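Long-range contacts in sensor protein (Geobacter sulfurreducens, PDB 3H7M), which probably acts as a membrane-bound sensor kinase that transfers phosphate from ATP to a protein histidine, this chain being its sensor domain, similar to periplasmic binding proteins: residues Y36-T41 with V73-S78; I87-P92 with G194-Q199. All blocks are in the same frame, centred on the assembly; numbering follows the deposited sequence.

Contact 1 (Y36-T41 with V73-S78)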
loop_
_atom_site.group_PDB
_atom_site.type_symbol
_atom_site.label_atom_id
_atom_site.label_comp_id
_atom_site.label_asym_id
_atom_site.label_seq_id
_atom_site.Cartn_x
_atom_site.Cartn_y
_atom_site.Cartn_z
ATOM N N TYR A 36 8.690 -5.402 -2.567
ATOM C CA TYR A 36 9.476 -4.179 -2.583
ATOM C C TYR A 36 9.722 -3.667 -1.145
ATOM O O TYR A 36 10.858 -3.442 -0.760
ATOM C CB TYR A 36 8.722 -3.126 -3.410
ATOM C CG TYR A 36 9.285 -1.721 -3.386
ATOM C CD1 TYR A 36 8.611 -0.685 -2.718
ATOM C CD2 TYR A 36 10.467 -1.409 -4.068
ATOM C CE1 TYR A 36 9.111 0.652 -2.748
ATOM C CE2 TYR A 36 10.971 -0.097 -4.100
ATOM C CZ TYR A 36 10.285 0.932 -3.444
ATOM O OH TYR A 36 10.745 2.240 -3.534
ATOM N N ASN A 37 8.659 -3.517 -0.361
ATOM C CA ASN A 37 8.772 -3.026 1.009
ATOM C C ASN A 37 9.728 -3.878 1.824
ATOM O O ASN A 37 10.624 -3.364 2.506
ATOM C CB ASN A 37 7.394 -2.997 1.702
ATOM C CG ASN A 37 6.392 -2.020 1.031
ATOM O OD1 ASN A 37 6.711 -1.312 0.081
ATOM N ND2 ASN A 37 5.179 -1.990 1.549
ATOM N N VAL A 38 9.534 -5.184 1.732
ATOM C CA VAL A 38 10.332 -6.175 2.456
ATOM C C VAL A 38 11.816 -6.063 2.119
ATOM O O VAL A 38 12.680 -5.995 2.987
ATOM C CB VAL A 38 9.778 -7.590 2.127
ATOM C CG1 VAL A 38 10.682 -8.692 2.653
ATOM C CG2 VAL A 38 8.400 -7.728 2.768
ATOM N N GLU A 39 12.105 -6.023 0.844
ATOM C CA GLU A 39 13.463 -5.906 0.389
ATOM C C GLU A 39 14.059 -4.580 0.898
ATOM O O GLU A 39 15.220 -4.508 1.322
ATOM C CB GLU A 39 13.448 -5.939 -1.125
ATOM C CG GLU A 39 14.641 -6.600 -1.731
ATOM C CD GLU A 39 14.341 -7.152 -3.103
ATOM O OE1 GLU A 39 13.304 -7.853 -3.223
ATOM O OE2 GLU A 39 15.148 -6.892 -4.035
ATOM N N LEU A 40 13.250 -3.529 0.842
ATOM C CA LEU A 40 13.676 -2.213 1.294
ATOM C C LEU A 40 13.985 -2.263 2.799
ATOM O O LEU A 40 15.040 -1.833 3.259
ATOM C CB LEU A 40 12.562 -1.214 1.008
ATOM C CG LEU A 40 12.996 0.107 0.379
ATOM C CD1 LEU A 40 13.980 -0.148 -0.761
ATOM C CD2 LEU A 40 11.765 0.841 -0.132
ATOM N N THR A 41 13.047 -2.797 3.559
ATOM C CA THR A 41 13.224 -2.930 4.982
ATOM C C THR A 41 14.433 -3.795 5.325
ATOM O O THR A 41 15.198 -3.450 6.209
ATOM C CB THR A 41 12.004 -3.542 5.611
ATOM O OG1 THR A 41 10.927 -2.618 5.504
ATOM C CG2 THR A 41 12.273 -3.876 7.096
ATOM N N VAL A 73 6.645 -0.727 13.643
ATOM C CA VAL A 73 6.645 0.116 12.450
ATOM C C VAL A 73 5.898 -0.511 11.274
ATOM O O VAL A 73 5.772 -1.741 11.171
ATOM C CB VAL A 73 8.096 0.388 12.010
ATOM C CG1 VAL A 73 8.840 -0.924 11.873
ATOM C CG2 VAL A 73 8.124 1.146 10.701
ATOM N N LEU A 74 5.403 0.343 10.389
ATOM C CA LEU A 74 4.701 -0.117 9.207
ATOM C C LEU A 74 5.590 0.321 8.068
ATOM O O LEU A 74 5.931 1.508 7.969
ATOM C CB LEU A 74 3.322 0.532 9.098
ATOM C CG LEU A 74 2.355 0.226 10.250
ATOM C CD1 LEU A 74 0.995 0.762 9.882
ATOM C CD2 LEU A 74 2.263 -1.271 10.526
ATOM N N GLN A 75 5.977 -0.640 7.229
ATOM C CA GLN A 75 6.879 -0.367 6.106
ATOM C C GLN A 75 6.242 0.278 4.903
ATOM O O GLN A 75 6.931 0.854 4.076
ATOM C CB GLN A 75 7.586 -1.655 5.647
ATOM C CG GLN A 75 6.744 -2.932 5.752
ATOM C CD GLN A 75 7.359 -4.130 5.035
ATOM O OE1 GLN A 75 8.582 -4.303 4.995
ATOM N NE2 GLN A 75 6.501 -4.974 4.479
ATOM N N GLY A 76 4.924 0.186 4.794
ATOM C CA GLY A 76 4.273 0.761 3.633
ATOM C C GLY A 76 2.907 1.355 3.884
ATOM O O GLY A 76 1.891 0.660 3.828
ATOM N N ILE A 77 2.874 2.650 4.149
ATOM C CA ILE A 77 1.613 3.293 4.404
ATOM C C ILE A 77 1.575 4.666 3.770
ATOM O O ILE A 77 2.568 5.405 3.769
ATOM C CB ILE A 77 1.349 3.394 5.897
ATOM C CG1 ILE A 77 0.035 4.132 6.137
ATOM C CG2 ILE A 77 2.504 4.097 6.575
ATOM C CD1 ILE A 77 -0.399 4.144 7.583
ATOM N N SER A 78 0.420 4.977 3.195
ATOM C CA SER A 78 0.202 6.248 2.527
ATOM C C SER A 78 -0.023 7.371 3.531
ATOM O O SER A 78 -0.685 7.188 4.546
ATOM C CB SER A 78 -1.000 6.143 1.588
ATOM O OG SER A 78 -0.672 5.433 0.405
#

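Contact 2 (I87-P92 with G194-Q199). With NA (sodium ion), chain B.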
loop_
_atom_site.group_PDB
_atom_site.type_symbol
_atom_site.label_atom_id
_atom_site.label_comp_id
_atom_site.label_asym_id
_atom_site.label_seq_id
_atom_site.Cartn_x
_atom_site.Cartn_y
_atom_site.Cartn_z
ATOM N N ILE A 87 0.378 9.112 13.953
ATOM C CA ILE A 87 1.614 8.367 13.739
ATOM C C ILE A 87 2.562 9.267 12.980
ATOM O O ILE A 87 2.140 10.241 12.351
ATOM C CB ILE A 87 1.374 7.082 12.922
ATOM C CG1 ILE A 87 0.901 7.436 11.510
ATOM C CG2 ILE A 87 0.343 6.201 13.622
ATOM C CD1 ILE A 87 0.672 6.221 10.608
ATOM N N ASP A 88 3.847 8.963 13.032
ATOM C CA ASP A 88 4.792 9.804 12.330
ATOM C C ASP A 88 5.297 9.070 11.110
ATOM O O ASP A 88 5.604 7.885 11.171
ATOM C CB ASP A 88 5.945 10.196 13.262
ATOM C CG ASP A 88 5.453 10.814 14.574
ATOM O OD1 ASP A 88 4.358 11.413 14.579
ATOM O OD2 ASP A 88 6.162 10.709 15.598
ATOM N N PHE A 89 5.346 9.785 9.994
ATOM C CA PHE A 89 5.798 9.220 8.739
ATOM C C PHE A 89 7.192 9.673 8.429
ATOM O O PHE A 89 7.565 10.813 8.732
ATOM C CB PHE A 89 4.917 9.675 7.579
ATOM C CG PHE A 89 3.512 9.171 7.650
ATOM C CD1 PHE A 89 2.667 9.576 8.678
ATOM C CD2 PHE A 89 3.023 8.292 6.678
ATOM C CE1 PHE A 89 1.348 9.118 8.744
ATOM C CE2 PHE A 89 1.703 7.827 6.738
ATOM C CZ PHE A 89 0.863 8.242 7.774
ATOM N N THR A 90 7.962 8.782 7.813
ATOM C CA THR A 90 9.306 9.125 7.405
ATOM C C THR A 90 9.055 9.673 6.015
ATOM O O THR A 90 7.917 9.696 5.564
ATOM C CB THR A 90 10.155 7.874 7.241
ATOM O OG1 THR A 90 9.529 7.013 6.270
ATOM C CG2 THR A 90 10.292 7.144 8.564
ATOM N N PRO A 91 10.096 10.177 5.338
ATOM C CA PRO A 91 9.780 10.647 3.993
ATOM C C PRO A 91 9.299 9.355 3.299
ATOM O O PRO A 91 9.576 8.251 3.780
ATOM C CB PRO A 91 11.142 11.096 3.457
ATOM C CG PRO A 91 11.845 11.557 4.688
ATOM C CD PRO A 91 11.469 10.552 5.731
ATOM N N PRO A 92 8.595 9.473 2.166
ATOM C CA PRO A 92 8.093 8.291 1.444
ATOM C C PRO A 92 9.152 7.566 0.609
ATOM O O PRO A 92 10.096 8.184 0.116
ATOM C CB PRO A 92 7.003 8.882 0.566
ATOM C CG PRO A 92 7.636 10.215 0.152
ATOM C CD PRO A 92 8.267 10.723 1.452
ATOM N N GLY A 194 5.275 5.191 2.568
ATOM C CA GLY A 194 6.552 4.905 3.209
ATOM C C GLY A 194 6.442 4.339 4.597
ATOM O O GLY A 194 5.395 3.815 4.979
ATOM N N TYR A 195 7.521 4.409 5.372
ATOM C CA TYR A 195 7.430 3.866 6.721
ATOM C C TYR A 195 6.699 4.825 7.638
ATOM O O TYR A 195 6.542 6.012 7.329
ATOM C CB TYR A 195 8.813 3.587 7.309
ATOM C CG TYR A 195 9.624 2.584 6.535
ATOM C CD1 TYR A 195 10.343 2.967 5.404
ATOM C CD2 TYR A 195 9.657 1.244 6.919
ATOM C CE1 TYR A 195 11.066 2.050 4.675
ATOM C CE2 TYR A 195 10.382 0.320 6.199
ATOM C CZ TYR A 195 11.083 0.724 5.073
ATOM O OH TYR A 195 11.778 -0.205 4.332
ATOM N N ALA A 196 6.256 4.286 8.769
ATOM C CA ALA A 196 5.561 5.039 9.787
ATOM C C ALA A 196 5.712 4.302 11.127
ATOM O O ALA A 196 5.742 3.066 11.169
ATOM C CB ALA A 196 4.114 5.181 9.418
ATOM N N VAL A 197 5.833 5.077 12.205
ATOM C CA VAL A 197 5.983 4.561 13.570
ATOM C C VAL A 197 5.064 5.332 14.511
ATOM O O VAL A 197 4.536 6.378 14.133
ATOM C CB VAL A 197 7.426 4.731 14.079
ATOM C CG1 VAL A 197 8.308 3.632 13.522
ATOM C CG2 VAL A 197 7.963 6.097 13.659
ATOM N N ARG A 198 4.882 4.824 15.731
ATOM C CA ARG A 198 4.020 5.474 16.729
ATOM C C ARG A 198 4.363 6.940 16.947
ATOM O O ARG A 198 5.532 7.306 16.989
ATOM C CB ARG A 198 4.108 4.752 18.080
ATOM C CG ARG A 198 3.304 3.464 18.169
ATOM C CD ARG A 198 3.373 2.846 19.561
ATOM N NE ARG A 198 4.715 2.381 19.892
ATOM C CZ ARG A 198 5.329 1.368 19.289
ATOM N NH1 ARG A 198 4.718 0.704 18.317
ATOM N NH2 ARG A 198 6.558 1.020 19.650
ATOM N N GLN A 199 3.334 7.771 17.090
ATOM C CA GLN A 199 3.506 9.208 17.322
ATOM C C GLN A 199 4.531 9.442 18.434
ATOM O O GLN A 199 4.451 8.822 19.492
ATOM C CB GLN A 199 2.167 9.826 17.739
ATOM C CG GLN A 199 2.108 11.349 17.698
ATOM C CD GLN A 199 1.280 11.850 16.531
ATOM O OE1 GLN A 199 1.767 11.948 15.402
ATOM N NE2 GLN A 199 0.012 12.148 16.793
HETATM NA NA NA B . 2.967 13.085 13.055
HETATM O O HOH W 1 6.107 7.335 5.299
HETATM O O HOH W 2 1.847 15.216 14.821
#

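Contact 1 (Y36-T41 with V73-S78)
Gln-75 reaches from a corner in strand 73-78 to the first turns of helix 36-48, laying its amide against Asn-37 while its oxygen meets Thr-41. This is a helix-on-sheet contact within one lobe of a family 3 solute-binding fold: helix 36-48 precedes strand 52-57 in the chain, and strand 73-78 lies beside 13-18 in the same sheet. The backbones stay apart, the nearest CA atoms, of Asn-37 and Gln-75, being 6.1 Å from each other, and side chains bridge the interval. Asn-37 CB sits over the face of the Gln-75 amide, nearly above CD, at 3.5 Å. With CD anti to CA (chi2 168°), the Gln-75 chain is extended beyond CG and carries the amide out to the helix. Thr-41 approaches from another side, its chain crossing that of Gln-75 at about a right angle, and its OG1 lies 2.9 Å from Gln-75 OE1. The same hydroxyl is 3.1 Å from Asn-37 O, a second acceptor within reach of its single proton. Tyr-195 OH is a further hydrogen-bonding partner of Thr-41 OG1. At the other end of the amide, Val-38 CG2 packs 3.8 Å from Gln-75 NE2. That NE2 and Asn-37 ND2 both bond to Glu-25 OE1, which fixes the two buried amides relative to each other. An alanine in place of Gln-75 removes the amide, which would probably leave Glu-25 short of one donor, Thr-41 OG1 with one acceptor fewer within reach, and a gap beside Asn-37 CB. Gly-76 is the other residue of 73-78 that touches the helix: Asn-37 ND2 lies 3.6 Å from its CA, and a CB on Gly-76 would come within 2.2 Å of that nitrogen.

Contact 2 (I87-P92 with G194-Q199)
Asp-88 and Gln-199 converge on a sodium ion, their chains crossing at about a right angle. The ion is 2.7 Å from Asp-88 OD1 and 2.9 Å from Gln-199 OE1; Ala-84 O and a water add to its shell. The 2.8 Å between Asp-88 OD1 and Gln-199 OE1 is not a hydrogen bond; both bind the sodium ion, whose charge probably offsets their repulsion. Gln-199 CG is anti to its backbone N (chi1 -166°), and the chain then bends at chi2, which brings CD back toward Asp-88. The other carboxylate oxygen, Asp-88 OD2, is held by Gly-200 N. Behind this site the strands pair antiparallel: Asp-88 N bonds to Val-197 O at 2.9 Å (N-H...O 164°), and Val-197 N returns a bond to Asp-88 O. Thr-90 N reaches Tyr-195 O at 3.2 Å, from well above the carbonyl plane. On the face bearing Phe-89 and Ala-196, Ala-196 CB lies over the Phe-89 ring toward its rim and meets Ile-87 CD1 at 3.8 Å; Trp-79 adds an edge-to-face partner to that ring. Helix 202-218 packs against Val-197, on the opposite face, and also touches Thr-90. Strands 87-103 and 181-198 are the long antiparallel pair that runs from one lobe into the other, the two-stranded interlobe hinge characteristic of type II periplasmic binding folds.

Overall arrangement
Contact 1 closes before contact 2 opens along the chain, and their centres are about 10 Å apart in the same lobe. They share the mixed sheet, where strand 73-78 is flanked by strand 181-198 and the latter in turn by strand 87-103. Two probable hydrogen bonds join them directly: Leu-74 N to Ala-196 O at 2.9 Å, between the neighbouring strands, and Thr-41 OG1 with Tyr-195 OH at 2.8 Å, tying helix 36-48 to the sheet. Contact 1 joins helix 36-48 to the corner of strand 73-78, while contact 2 pairs the strands that lead to the second lobe, so those strands are continuous with the sheet that carries helix 36-48.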